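Local structure of polyketide synthase (Lyngbya majuscula 19L, 3QIT) at residues 28-34 with 97-102; 60-66 with 186-190; 106-110 with 123-128; 127-131 with 249-253. The protein acts in curacin A biosynthesis as a decarboxylating thioesterase, probably releasing the polyketide chain by hydrolysis with sulfate elimination and decarboxylation to form a terminal alkene. All blocks are in the same frame, centred on the assembly; numbering follows the deposited sequence.

Contact 1 of 4, residues 28-34 with 97-102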
loop_
_atom_site.group_PDB
_atom_site.type_symbol
_atom_site.label_atom_id
_atom_site.label_comp_id
_atom_site.label_asym_id
_atom_site.label_seq_id
_atom_site.Cartn_x
_atom_site.Cartn_y
_atom_site.Cartn_z
ATOM N N VAL B 28 23.013 4.033 -19.714
ATOM C CA VAL B 28 22.465 3.154 -18.678
ATOM C C VAL B 28 21.565 2.054 -19.235
ATOM O O VAL B 28 20.702 2.304 -20.080
ATOM C CB VAL B 28 21.697 3.978 -17.613
ATOM C CG1 VAL B 28 20.907 3.031 -16.649
ATOM C CG2 VAL B 28 22.665 4.895 -16.846
ATOM N N VAL B 29 21.749 0.844 -18.712
ATOM C CA VAL B 29 20.758 -0.224 -18.838
ATOM C C VAL B 29 20.213 -0.455 -17.434
ATOM O O VAL B 29 20.950 -0.867 -16.543
ATOM C CB VAL B 29 21.353 -1.529 -19.385
ATOM C CG1 VAL B 29 20.281 -2.632 -19.552
ATOM C CG2 VAL B 29 22.011 -1.281 -20.772
ATOM N N LEU B 30 18.934 -0.168 -17.257
ATOM C CA LEU B 30 18.291 -0.331 -15.951
ATOM C C LEU B 30 17.523 -1.667 -15.964
ATOM O O LEU B 30 16.634 -1.861 -16.790
ATOM C CB LEU B 30 17.368 0.855 -15.671
ATOM C CG LEU B 30 16.485 0.787 -14.403
ATOM C CD1 LEU B 30 17.370 0.686 -13.167
ATOM C CD2 LEU B 30 15.653 2.049 -14.336
ATOM N N CYS B 31 17.864 -2.568 -15.037
ATOM C CA CYS B 31 17.318 -3.940 -15.001
ATOM C C CYS B 31 16.526 -4.134 -13.696
ATOM O O CYS B 31 17.042 -3.857 -12.611
ATOM C CB CYS B 31 18.436 -4.976 -14.990
ATOM S SG CYS B 31 19.538 -4.847 -16.441
ATOM N N ILE B 32 15.302 -4.645 -13.822
ATOM C CA ILE B 32 14.415 -4.864 -12.670
ATOM C C ILE B 32 14.188 -6.377 -12.501
ATOM O O ILE B 32 13.584 -7.045 -13.383
ATOM C CB ILE B 32 13.033 -4.128 -12.854
ATOM C CG1 ILE B 32 13.228 -2.656 -13.280
ATOM C CG2 ILE B 32 12.178 -4.231 -11.563
ATOM C CD1 ILE B 32 13.992 -1.798 -12.279
ATOM N N HIS B 33 14.698 -6.928 -11.392
ATOM C CA HIS B 33 14.542 -8.361 -11.079
ATOM C C HIS B 33 13.097 -8.724 -10.679
ATOM O O HIS B 33 12.286 -7.860 -10.461
ATOM C CB HIS B 33 15.529 -8.797 -9.964
ATOM C CG HIS B 33 15.257 -8.202 -8.615
ATOM N ND1 HIS B 33 14.271 -8.694 -7.790
ATOM C CD2 HIS B 33 15.834 -7.175 -7.938
ATOM C CE1 HIS B 33 14.251 -8.001 -6.656
ATOM N NE2 HIS B 33 15.185 -7.074 -6.721
ATOM N N GLY B 34 12.813 -10.024 -10.614
ATOM C CA GLY B 34 11.485 -10.500 -10.215
ATOM C C GLY B 34 11.425 -10.871 -8.741
ATOM O O GLY B 34 12.390 -10.701 -7.980
ATOM N N LEU B 97 16.965 5.790 -21.443
ATOM C CA LEU B 97 17.780 4.625 -21.098
ATOM C C LEU B 97 17.110 3.334 -21.573
ATOM O O LEU B 97 15.951 3.338 -22.015
ATOM C CB LEU B 97 18.054 4.576 -19.579
ATOM C CG LEU B 97 16.900 4.750 -18.575
ATOM C CD1 LEU B 97 15.951 3.545 -18.559
ATOM C CD2 LEU B 97 17.454 4.972 -17.199
ATOM N N LEU B 98 17.849 2.237 -21.481
ATOM C CA LEU B 98 17.317 0.926 -21.834
ATOM C C LEU B 98 16.760 0.332 -20.553
ATOM O O LEU B 98 17.470 0.275 -19.561
ATOM C CB LEU B 98 18.438 0.055 -22.404
ATOM C CG LEU B 98 19.040 0.544 -23.725
ATOM C CD1 LEU B 98 20.317 -0.231 -24.075
ATOM C CD2 LEU B 98 18.017 0.478 -24.875
ATOM N N LEU B 99 15.478 -0.040 -20.563
ATOM C CA LEU B 99 14.817 -0.580 -19.378
ATOM C C LEU B 99 14.490 -2.044 -19.624
ATOM O O LEU B 99 13.796 -2.362 -20.579
ATOM C CB LEU B 99 13.525 0.194 -19.081
ATOM C CG LEU B 99 12.711 -0.256 -17.860
ATOM C CD1 LEU B 99 13.528 -0.235 -16.567
ATOM C CD2 LEU B 99 11.484 0.649 -17.744
ATOM N N VAL B 100 14.967 -2.920 -18.737
ATOM C CA VAL B 100 14.829 -4.364 -18.911
ATOM C C VAL B 100 14.179 -4.886 -17.630
ATOM O O VAL B 100 14.563 -4.478 -16.526
ATOM C CB VAL B 100 16.196 -5.036 -19.060
ATOM C CG1 VAL B 100 16.008 -6.539 -19.379
ATOM C CG2 VAL B 100 17.006 -4.333 -20.170
ATOM N N GLY B 101 13.205 -5.776 -17.748
ATOM C CA GLY B 101 12.560 -6.339 -16.542
ATOM C C GLY B 101 12.304 -7.798 -16.767
ATOM O O GLY B 101 12.073 -8.201 -17.905
ATOM N N HIS B 102 12.356 -8.593 -15.699
ATOM C CA HIS B 102 12.098 -10.032 -15.789
ATOM C C HIS B 102 10.902 -10.414 -14.903
ATOM O O HIS B 102 10.900 -10.114 -13.701
ATOM C CB HIS B 102 13.296 -10.836 -15.299
ATOM C CG HIS B 102 13.025 -12.307 -15.239
ATOM N ND1 HIS B 102 12.931 -13.003 -14.054
ATOM C CD2 HIS B 102 12.803 -13.207 -16.225
ATOM C CE1 HIS B 102 12.670 -14.275 -14.315
ATOM N NE2 HIS B 102 12.573 -14.424 -15.619
HETATM O O HOH W 1 14.350 -12.092 -11.800
#
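Two neighbouring parallel strands of the central alpha/beta hydrolase sheet meet here. Their axes approach to 4.6 Å at 17°. At Val28 the ladder starts: Leu98 N donates to Val28 O at 3.2 Å, and Val28 CG1 lies 4.0 Å from Leu97 CD2. Val29 pairs with Leu98 and points to the same sheet face as Cys31 and Val100. Its CG1 packs 3.7 Å from Val100 CG2. Leu30 bonds to both flanking residues of its partner Leu99, as parallel pairing requires. Leu30 N reaches Leu98 O at 2.8 Å, and Val100 N reaches Leu30 O at 2.8 Å. On the other face, Leu30 CG sits 3.8 Å from Leu99 CD1. Cys31 adds a CA-H...O contact, with Cys31 CA 3.2 Å from Val100 O. Ile32 repeats the pattern: Ile32 N to Val100 O is 2.8 Å, and His102 N to Ile32 O is 3.0 Å. The strand then ends. His33 turns away, and its ND1 bonds to Gly34 O at 2.8 Å. One water links Gly34 N and His102 ND1, 2.8 Å from each. Gly101, near the end of strand 97-102, is the first glycine of the probable GxSxG nucleophile elbow, which leads into helix 104-115. His102 NE2 bonds to the backbone of His269. Strand 55-59 flanks 28-32, strand 120-126 flanks 97-102, and helix 104-115 covers Leu99.

Contact 2 of 4, residues 60-66 with 186-190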
loop_
_atom_site.group_PDB
_atom_site.type_symbol
_atom_site.label_atom_id
_atom_site.label_comp_id
_atom_site.label_asym_id
_atom_site.label_seq_id
_atom_site.Cartn_x
_atom_site.Cartn_y
_atom_site.Cartn_z
ATOM N N ASP B 60 18.003 -3.511 -5.957
ATOM C CA ASP B 60 17.289 -4.521 -5.183
ATOM C C ASP B 60 15.920 -3.905 -4.832
ATOM O O ASP B 60 15.839 -2.814 -4.241
ATOM C CB ASP B 60 18.023 -4.824 -3.864
ATOM C CG ASP B 60 19.321 -5.624 -4.037
ATOM O OD1 ASP B 60 19.423 -6.524 -4.893
ATOM O OD2 ASP B 60 20.268 -5.352 -3.262
ATOM N N LEU B 61 14.831 -4.591 -5.132
ATOM C CA LEU B 61 13.520 -4.111 -4.699
ATOM C C LEU B 61 13.460 -4.150 -3.173
ATOM O O LEU B 61 14.188 -4.949 -2.560
ATOM C CB LEU B 61 12.414 -4.957 -5.339
ATOM C CG LEU B 61 12.319 -4.867 -6.865
ATOM C CD1 LEU B 61 11.254 -5.849 -7.368
ATOM C CD2 LEU B 61 12.022 -3.412 -7.316
ATOM N N PHE B 62 12.646 -3.292 -2.546
ATOM C CA PHE B 62 12.564 -3.317 -1.068
ATOM C C PHE B 62 12.228 -4.720 -0.586
ATOM O O PHE B 62 11.481 -5.457 -1.247
ATOM C CB PHE B 62 11.521 -2.333 -0.527
ATOM C CG PHE B 62 11.970 -0.877 -0.555
ATOM C CD1 PHE B 62 13.180 -0.484 0.015
ATOM C CD2 PHE B 62 11.154 0.080 -1.128
ATOM C CE1 PHE B 62 13.588 0.901 -0.029
ATOM C CE2 PHE B 62 11.530 1.433 -1.160
ATOM C CZ PHE B 62 12.751 1.840 -0.612
ATOM N N GLY B 63 12.836 -5.105 0.532
ATOM C CA GLY B 63 12.698 -6.459 1.062
ATOM C C GLY B 63 13.536 -7.538 0.385
ATOM O O GLY B 63 13.508 -8.686 0.811
ATOM N N HIS B 64 14.274 -7.178 -0.668
ATOM C CA HIS B 64 15.066 -8.142 -1.447
ATOM C C HIS B 64 16.530 -7.741 -1.361
ATOM O O HIS B 64 16.853 -6.576 -1.127
ATOM C CB HIS B 64 14.689 -8.074 -2.934
ATOM C CG HIS B 64 13.301 -8.562 -3.241
ATOM N ND1 HIS B 64 12.160 -7.858 -2.912
ATOM C CD2 HIS B 64 12.884 -9.677 -3.881
ATOM C CE1 HIS B 64 11.094 -8.523 -3.332
ATOM N NE2 HIS B 64 11.505 -9.641 -3.911
ATOM N N GLY B 65 17.418 -8.708 -1.541
ATOM C CA GLY B 65 18.861 -8.418 -1.678
ATOM C C GLY B 65 19.384 -7.664 -0.471
ATOM O O GLY B 65 19.150 -8.073 0.663
ATOM N N ARG B 66 20.024 -6.526 -0.715
ATOM C CA ARG B 66 20.511 -5.653 0.367
ATOM C C ARG B 66 19.697 -4.381 0.608
ATOM O O ARG B 66 20.088 -3.537 1.426
ATOM C CB ARG B 66 21.996 -5.296 0.107
ATOM C CG ARG B 66 22.955 -6.491 0.137
ATOM C CD ARG B 66 23.223 -6.942 1.573
ATOM N NE ARG B 66 23.940 -8.217 1.653
ATOM C CZ ARG B 66 25.264 -8.362 1.609
ATOM N NH1 ARG B 66 26.064 -7.307 1.433
ATOM N NH2 ARG B 66 25.792 -9.564 1.752
ATOM N N ALA B 186 23.727 -16.850 -3.144
ATOM C CA ALA B 186 23.402 -17.246 -1.754
ATOM C C ALA B 186 24.227 -16.478 -0.716
ATOM O O ALA B 186 23.715 -16.106 0.335
ATOM C CB ALA B 186 23.581 -18.766 -1.570
ATOM N N GLN B 187 25.527 -16.303 -0.995
ATOM C CA GLN B 187 26.441 -15.481 -0.217
ATOM C C GLN B 187 25.865 -14.107 0.078
ATOM O O GLN B 187 25.924 -13.632 1.212
ATOM C CB GLN B 187 27.743 -15.353 -1.053
ATOM C CG GLN B 187 28.899 -14.518 -0.540
ATOM C CD GLN B 187 30.123 -14.635 -1.498
ATOM O OE1 GLN B 187 30.088 -14.157 -2.630
ATOM N NE2 GLN B 187 31.183 -15.278 -1.036
ATOM N N ARG B 188 25.235 -13.502 -0.922
ATOM C CA ARG B 188 24.720 -12.156 -0.765
ATOM C C ARG B 188 23.449 -12.094 0.098
ATOM O O ARG B 188 23.211 -11.110 0.798
ATOM C CB ARG B 188 24.489 -11.507 -2.135
ATOM C CG ARG B 188 24.146 -10.033 -2.041
ATOM C CD ARG B 188 24.433 -9.322 -3.348
ATOM N NE ARG B 188 24.158 -7.885 -3.245
ATOM C CZ ARG B 188 23.000 -7.288 -3.543
ATOM N NH1 ARG B 188 21.958 -8.000 -3.946
ATOM N NH2 ARG B 188 22.891 -5.958 -3.425
ATOM N N ILE B 189 22.652 -13.157 0.045
ATOM C CA ILE B 189 21.330 -13.138 0.677
ATOM C C ILE B 189 21.156 -14.164 1.778
ATOM O O ILE B 189 20.052 -14.627 2.021
ATOM C CB ILE B 189 20.178 -13.232 -0.344
ATOM C CG1 ILE B 189 20.295 -14.481 -1.251
ATOM C CG2 ILE B 189 20.083 -11.889 -1.139
ATOM C CD1 ILE B 189 18.955 -14.796 -1.991
ATOM N N THR B 190 22.243 -14.477 2.471
ATOM C CA THR B 190 22.125 -15.272 3.708
ATOM C C THR B 190 22.771 -14.540 4.884
ATOM O O THR B 190 23.650 -13.679 4.690
ATOM C CB THR B 190 22.722 -16.673 3.575
ATOM O OG1 THR B 190 24.040 -16.591 3.005
ATOM C CG2 THR B 190 21.829 -17.546 2.692
#
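A buried salt bridge joins the loop after strand 55-59 of the alpha/beta hydrolase fold to the C-terminal end of helix 179-188. The loop holds a type II beta turn from Leu61 to His64, with Gly63 at positive phi. In the second segment, Ala186 O accepts a hydrogen bond from Thr190 OG1 at 2.7 Å, which ties the residues after the helix back to its last turn. Gln187 only grazes the contact. Arg188 dominates it. Its extended side chain brings the guanidinium edge to Asp60, and a further salt bridge runs from Arg188 to Glu6. Arg66 CG lies over one face of this guanidinium, 3.6 Å from Arg188 NH2. The Arg188 carbonyl also takes part, for Arg66 NE donates to Arg188 O at 3.1 Å. Ile189 is the first residue to leave the helix, and its CG2 packs 3.7 Å from Gly65 CA. Gly65 has positive phi, and a CB there would clash with Asp60 OD1. Asp60 bonds to both segments. Its OD2 accepts from Arg66 N at 2.8 Å and from Arg188 NH2 at 2.7 Å, while Arg188 NH1 donates to Asp60 OD1 at 3.1 Å.

Contact 3 of 4, residues 106-110 with 123-128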
loop_
_atom_site.group_PDB
_atom_site.type_symbol
_atom_site.label_atom_id
_atom_site.label_comp_id
_atom_site.label_asym_id
_atom_site.label_seq_id
_atom_site.Cartn_x
_atom_site.Cartn_y
_atom_site.Cartn_z
ATOM N N ALA B 106 9.278 -7.280 -15.161
ATOM C CA ALA B 106 8.774 -6.866 -16.469
ATOM C C ALA B 106 7.441 -6.140 -16.321
ATOM O O ALA B 106 7.196 -5.139 -16.992
ATOM C CB ALA B 106 8.621 -8.083 -17.389
ATOM N N MET B 107 6.579 -6.636 -15.424
ATOM C CA MET B 107 5.309 -5.956 -15.117
ATOM C C MET B 107 5.618 -4.553 -14.582
ATOM O O MET B 107 5.055 -3.584 -15.051
ATOM C CB MET B 107 4.481 -6.741 -14.074
ATOM C CG MET B 107 3.156 -6.072 -13.716
ATOM S SD MET B 107 3.304 -4.746 -12.481
ATOM C CE MET B 107 3.758 -5.638 -10.984
ATOM N N LEU B 108 6.546 -4.453 -13.631
ATOM C CA LEU B 108 6.916 -3.133 -13.089
ATOM C C LEU B 108 7.502 -2.208 -14.152
ATOM O O LEU B 108 7.210 -1.005 -14.172
ATOM C CB LEU B 108 7.858 -3.238 -11.881
ATOM C CG LEU B 108 7.179 -3.877 -10.654
ATOM C CD1 LEU B 108 8.271 -4.378 -9.664
ATOM C CD2 LEU B 108 6.241 -2.898 -9.961
ATOM N N ALA B 109 8.315 -2.787 -15.023
ATOM C CA ALA B 109 8.907 -2.049 -16.126
ATOM C C ALA B 109 7.828 -1.501 -17.042
ATOM O O ALA B 109 7.930 -0.355 -17.477
ATOM C CB ALA B 109 9.878 -2.927 -16.896
ATOM N N THR B 110 6.793 -2.290 -17.338
ATOM C CA THR B 110 5.707 -1.777 -18.202
ATOM C C THR B 110 4.989 -0.591 -17.556
ATOM O O THR B 110 4.604 0.371 -18.231
ATOM C CB THR B 110 4.639 -2.838 -18.628
ATOM O OG1 THR B 110 3.904 -3.314 -17.491
ATOM C CG2 THR B 110 5.274 -4.004 -19.352
ATOM N N LEU B 123 12.140 -0.587 -24.271
ATOM C CA LEU B 123 11.590 -1.375 -23.183
ATOM C C LEU B 123 11.739 -2.839 -23.541
ATOM O O LEU B 123 11.195 -3.286 -24.555
ATOM C CB LEU B 123 10.112 -1.030 -23.017
ATOM C CG LEU B 123 9.332 -1.714 -21.912
ATOM C CD1 LEU B 123 9.879 -1.348 -20.490
ATOM C CD2 LEU B 123 7.817 -1.362 -22.034
ATOM N N ILE B 124 12.469 -3.584 -22.715
ATOM C CA ILE B 124 12.762 -5.000 -22.992
ATOM C C ILE B 124 12.076 -5.812 -21.894
ATOM O O ILE B 124 12.462 -5.730 -20.714
ATOM C CB ILE B 124 14.285 -5.272 -23.023
ATOM C CG1 ILE B 124 14.902 -4.443 -24.162
ATOM C CG2 ILE B 124 14.549 -6.770 -23.271
ATOM C CD1 ILE B 124 16.321 -4.086 -23.976
ATOM N N LEU B 125 11.045 -6.564 -22.293
ATOM C CA LEU B 125 10.174 -7.259 -21.342
ATOM C C LEU B 125 10.450 -8.746 -21.406
ATOM O O LEU B 125 10.078 -9.403 -22.371
ATOM C CB LEU B 125 8.694 -6.944 -21.654
ATOM C CG LEU B 125 8.419 -5.441 -21.631
ATOM C CD1 LEU B 125 6.989 -5.174 -22.105
ATOM C CD2 LEU B 125 8.651 -4.866 -20.224
ATOM N N VAL B 126 11.158 -9.262 -20.400
ATOM C CA VAL B 126 11.560 -10.667 -20.425
ATOM C C VAL B 126 10.579 -11.460 -19.596
ATOM O O VAL B 126 10.435 -11.206 -18.392
ATOM C CB VAL B 126 12.988 -10.866 -19.876
ATOM C CG1 VAL B 126 13.436 -12.329 -20.024
ATOM C CG2 VAL B 126 13.957 -9.968 -20.644
ATOM N N GLU B 127 9.862 -12.367 -20.263
ATOM C CA GLU B 127 8.864 -13.229 -19.605
ATOM C C GLU B 127 7.800 -12.429 -18.865
ATOM O O GLU B 127 7.585 -12.576 -17.645
ATOM C CB GLU B 127 9.562 -14.253 -18.712
ATOM C CG GLU B 127 10.263 -15.345 -19.549
ATOM C CD GLU B 127 9.299 -16.425 -19.984
ATOM O OE1 GLU B 127 8.679 -17.038 -19.074
ATOM O OE2 GLU B 127 9.140 -16.656 -21.215
ATOM N N LEU B 128 7.115 -11.584 -19.624
ATOM C CA LEU B 128 6.050 -10.747 -19.102
ATOM C C LEU B 128 4.849 -11.609 -18.762
ATOM O O LEU B 128 4.366 -12.339 -19.608
ATOM C CB LEU B 128 5.656 -9.697 -20.156
ATOM C CG LEU B 128 4.535 -8.755 -19.715
ATOM C CD1 LEU B 128 5.065 -7.693 -18.726
ATOM C CD2 LEU B 128 3.881 -8.118 -20.952
#
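This is apolar helix-on-strand packing within a beta-alpha-beta crossover, made of strand 97-102, helix 104-115 and strand 120-126. The helix and strand segments run roughly antiparallel, at 153°, with axes 8.1 Å apart. Small residues on the helix allow this close approach. Ala106 and Ala109 both direct CB toward the strand, and Ala106 CA comes within 5.1 Å of Leu125 CA. Ala106 CB lies 3.8 Å from Leu128 CD1 and 3.7 Å from Val126 O. One turn on, Ala109 CB meets Leu123 CD1 at 3.9 Å and Leu125 CD2 at 4.0 Å. Thr110 completes the helix surface. Its CG2 methyl packs 3.4 Å from Leu125 CD1 and 3.7 Å from Leu128 CD1. Thr110 OG1 donates to Met107 O at 2.7 Å and also hydrogen-bonds the Tyr223 hydroxyl. Leu123, Leu125 and Leu128 thus line the helix. Glu127 points away from it and has phi and psi both positive. Its carboxylate bonds to His269 ND1, which suits the acid of a Ser103-His269-Glu127 catalytic triad, as inferred from its geometry. Helix 104-115 probably begins at the nucleophile elbow. Strand 120-126 lies between strands 97-102 and 234-239, and helix 220-229 covers Thr110 and Leu128 through Met226, Leu227 and Tyr223.

Contact 4 of 4, residues 127-131 with 249-253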
loop_
_atom_site.group_PDB
_atom_site.type_symbol
_atom_site.label_atom_id
_atom_site.label_comp_id
_atom_site.label_asym_id
_atom_site.label_seq_id
_atom_site.Cartn_x
_atom_site.Cartn_y
_atom_site.Cartn_z
ATOM N N GLU B 127 9.862 -12.367 -20.263
ATOM C CA GLU B 127 8.864 -13.229 -19.605
ATOM C C GLU B 127 7.800 -12.429 -18.865
ATOM O O GLU B 127 7.585 -12.576 -17.645
ATOM C CB GLU B 127 9.562 -14.253 -18.712
ATOM C CG GLU B 127 10.263 -15.345 -19.549
ATOM C CD GLU B 127 9.299 -16.425 -19.984
ATOM O OE1 GLU B 127 8.679 -17.038 -19.074
ATOM O OE2 GLU B 127 9.140 -16.656 -21.215
ATOM N N LEU B 128 7.115 -11.584 -19.624
ATOM C CA LEU B 128 6.050 -10.747 -19.102
ATOM C C LEU B 128 4.849 -11.609 -18.762
ATOM O O LEU B 128 4.366 -12.339 -19.608
ATOM C CB LEU B 128 5.656 -9.697 -20.156
ATOM C CG LEU B 128 4.535 -8.755 -19.715
ATOM C CD1 LEU B 128 5.065 -7.693 -18.726
ATOM C CD2 LEU B 128 3.881 -8.118 -20.952
ATOM N N PRO B 129 4.381 -11.545 -17.498
ATOM C CA PRO B 129 3.161 -12.311 -17.174
ATOM C C PRO B 129 1.890 -11.545 -17.539
ATOM O O PRO B 129 1.936 -10.354 -17.843
ATOM C CB PRO B 129 3.267 -12.522 -15.656
ATOM C CG PRO B 129 4.271 -11.503 -15.154
ATOM C CD PRO B 129 4.976 -10.868 -16.333
ATOM N N LEU B 130 0.757 -12.238 -17.541
ATOM C CA LEU B 130 -0.523 -11.565 -17.634
ATOM C C LEU B 130 -1.311 -12.026 -16.415
ATOM O O LEU B 130 -1.214 -13.203 -16.039
ATOM C CB LEU B 130 -1.267 -11.965 -18.907
ATOM C CG LEU B 130 -0.940 -11.300 -20.244
ATOM C CD1 LEU B 130 -1.966 -11.747 -21.304
ATOM C CD2 LEU B 130 -0.920 -9.779 -20.120
ATOM N N PRO B 131 -2.062 -11.105 -15.790
ATOM C CA PRO B 131 -2.993 -11.485 -14.722
ATOM C C PRO B 131 -4.044 -12.463 -15.227
ATOM O O PRO B 131 -4.533 -12.331 -16.361
ATOM C CB PRO B 131 -3.658 -10.157 -14.347
ATOM C CG PRO B 131 -2.721 -9.104 -14.801
ATOM C CD PRO B 131 -2.082 -9.650 -16.038
ATOM N N ASP B 249 -2.100 -16.589 -23.997
ATOM C CA ASP B 249 -1.462 -15.440 -23.339
ATOM C C ASP B 249 -0.470 -14.774 -24.287
ATOM O O ASP B 249 -0.407 -13.540 -24.348
ATOM C CB ASP B 249 -0.716 -15.843 -22.060
ATOM C CG ASP B 249 -1.633 -16.408 -20.985
ATOM O OD1 ASP B 249 -2.772 -15.914 -20.855
ATOM O OD2 ASP B 249 -1.196 -17.341 -20.266
ATOM N N LEU B 250 0.317 -15.589 -24.999
ATOM C CA LEU B 250 1.238 -15.067 -26.026
ATOM C C LEU B 250 0.468 -14.331 -27.108
ATOM O O LEU B 250 0.876 -13.248 -27.531
ATOM C CB LEU B 250 2.056 -16.187 -26.667
ATOM C CG LEU B 250 3.086 -16.913 -25.800
ATOM C CD1 LEU B 250 3.755 -18.011 -26.625
ATOM C CD2 LEU B 250 4.114 -15.952 -25.256
ATOM N N GLN B 251 -0.641 -14.933 -27.553
ATOM C CA GLN B 251 -1.521 -14.319 -28.539
ATOM C C GLN B 251 -2.094 -12.999 -28.024
ATOM O O GLN B 251 -2.101 -11.988 -28.745
ATOM C CB GLN B 251 -2.638 -15.293 -28.945
ATOM C CG GLN B 251 -3.504 -14.840 -30.124
ATOM C CD GLN B 251 -2.718 -14.572 -31.410
ATOM O OE1 GLN B 251 -3.072 -13.677 -32.187
ATOM N NE2 GLN B 251 -1.657 -15.350 -31.643
ATOM N N GLN B 252 -2.575 -13.006 -26.779
ATOM C CA GLN B 252 -3.114 -11.794 -26.184
ATOM C C GLN B 252 -2.098 -10.665 -26.139
ATOM O O GLN B 252 -2.425 -9.536 -26.506
ATOM C CB GLN B 252 -3.676 -12.057 -24.784
ATOM C CG GLN B 252 -4.480 -10.886 -24.233
ATOM C CD GLN B 252 -5.607 -10.448 -25.158
ATOM O OE1 GLN B 252 -6.545 -11.203 -25.417
ATOM N NE2 GLN B 252 -5.521 -9.219 -25.655
ATOM N N GLN B 253 -0.873 -10.962 -25.694
ATOM C CA GLN B 253 0.181 -9.942 -25.652
ATOM C C GLN B 253 0.491 -9.371 -27.031
ATOM O O GLN B 253 0.660 -8.156 -27.179
ATOM C CB GLN B 253 1.454 -10.474 -24.977
ATOM C CG GLN B 253 1.267 -10.626 -23.453
ATOM C CD GLN B 253 2.449 -11.305 -22.763
ATOM O OE1 GLN B 253 3.495 -11.508 -23.357
ATOM N NE2 GLN B 253 2.279 -11.641 -21.494
#
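Gln253 and Leu130 bury the most surface here, about 80 Å² each, and Leu128 adds a smaller share. Together they join the loop after strand 120-126 to helix 247-256. Gln253 provides the polar link. Its NE2 donates to Leu128 O at 2.9 Å, with an angle of 159° at the hydrogen. The other end of the amide is held as well, since Gln253 OE1 bonds to the Tyr238 hydroxyl. Leu128 O also accepts from Asn245 ND2, so two side-chain amides hold this carbonyl. Leu130 points toward the helix and meets the edge of the same amide, near its plane, with Leu130 CG 3.5 Å from Gln253 NE2. Leu130 CD1 reaches the helix backbone a turn earlier, 3.9 Å from Asp249 O, and the adjacent Gln252, 3.9 Å from its CB. Leu128 CD2 lies over the face of the amide, 3.9 Å from Gln253 NE2. A single side chain, Gln253, is therefore in contact with both leucines. The loop leaves strand 120-126 at Glu127, which bonds to His269 and is the probable acid of the catalytic triad. The contact begins one residue beyond Glu127. Leu128 bridges several elements: it also touches Leu236 of strand 234-239, Ala106 and Thr110 of helix 104-115, and Tyr223 of helix 220-229. Arg220 of that last helix packs on Leu130.

Overall arrangement
From the N terminus, contact 1 opens at strand 28-32. Contact 2 opens at 60-66, before contact 1 closes at 97-102, so the two cross. His33 NE2 also meets Leu61 N at 3.0 Å. Contact 3 follows contact 1 in series and forms a short loop within the long span of contact 2. Contact 4 begins at Glu127 and Leu128, where contact 3 ends. It closes at 249-253, after contact 2 has closed at 186-190, so these two cross as well. Contacts 1 and 3 build adjoining parts of the central sheet. Contacts 2 and 4 tie helices 179-188 and 247-256 to loops leaving that sheet, with centres about 28 Å apart.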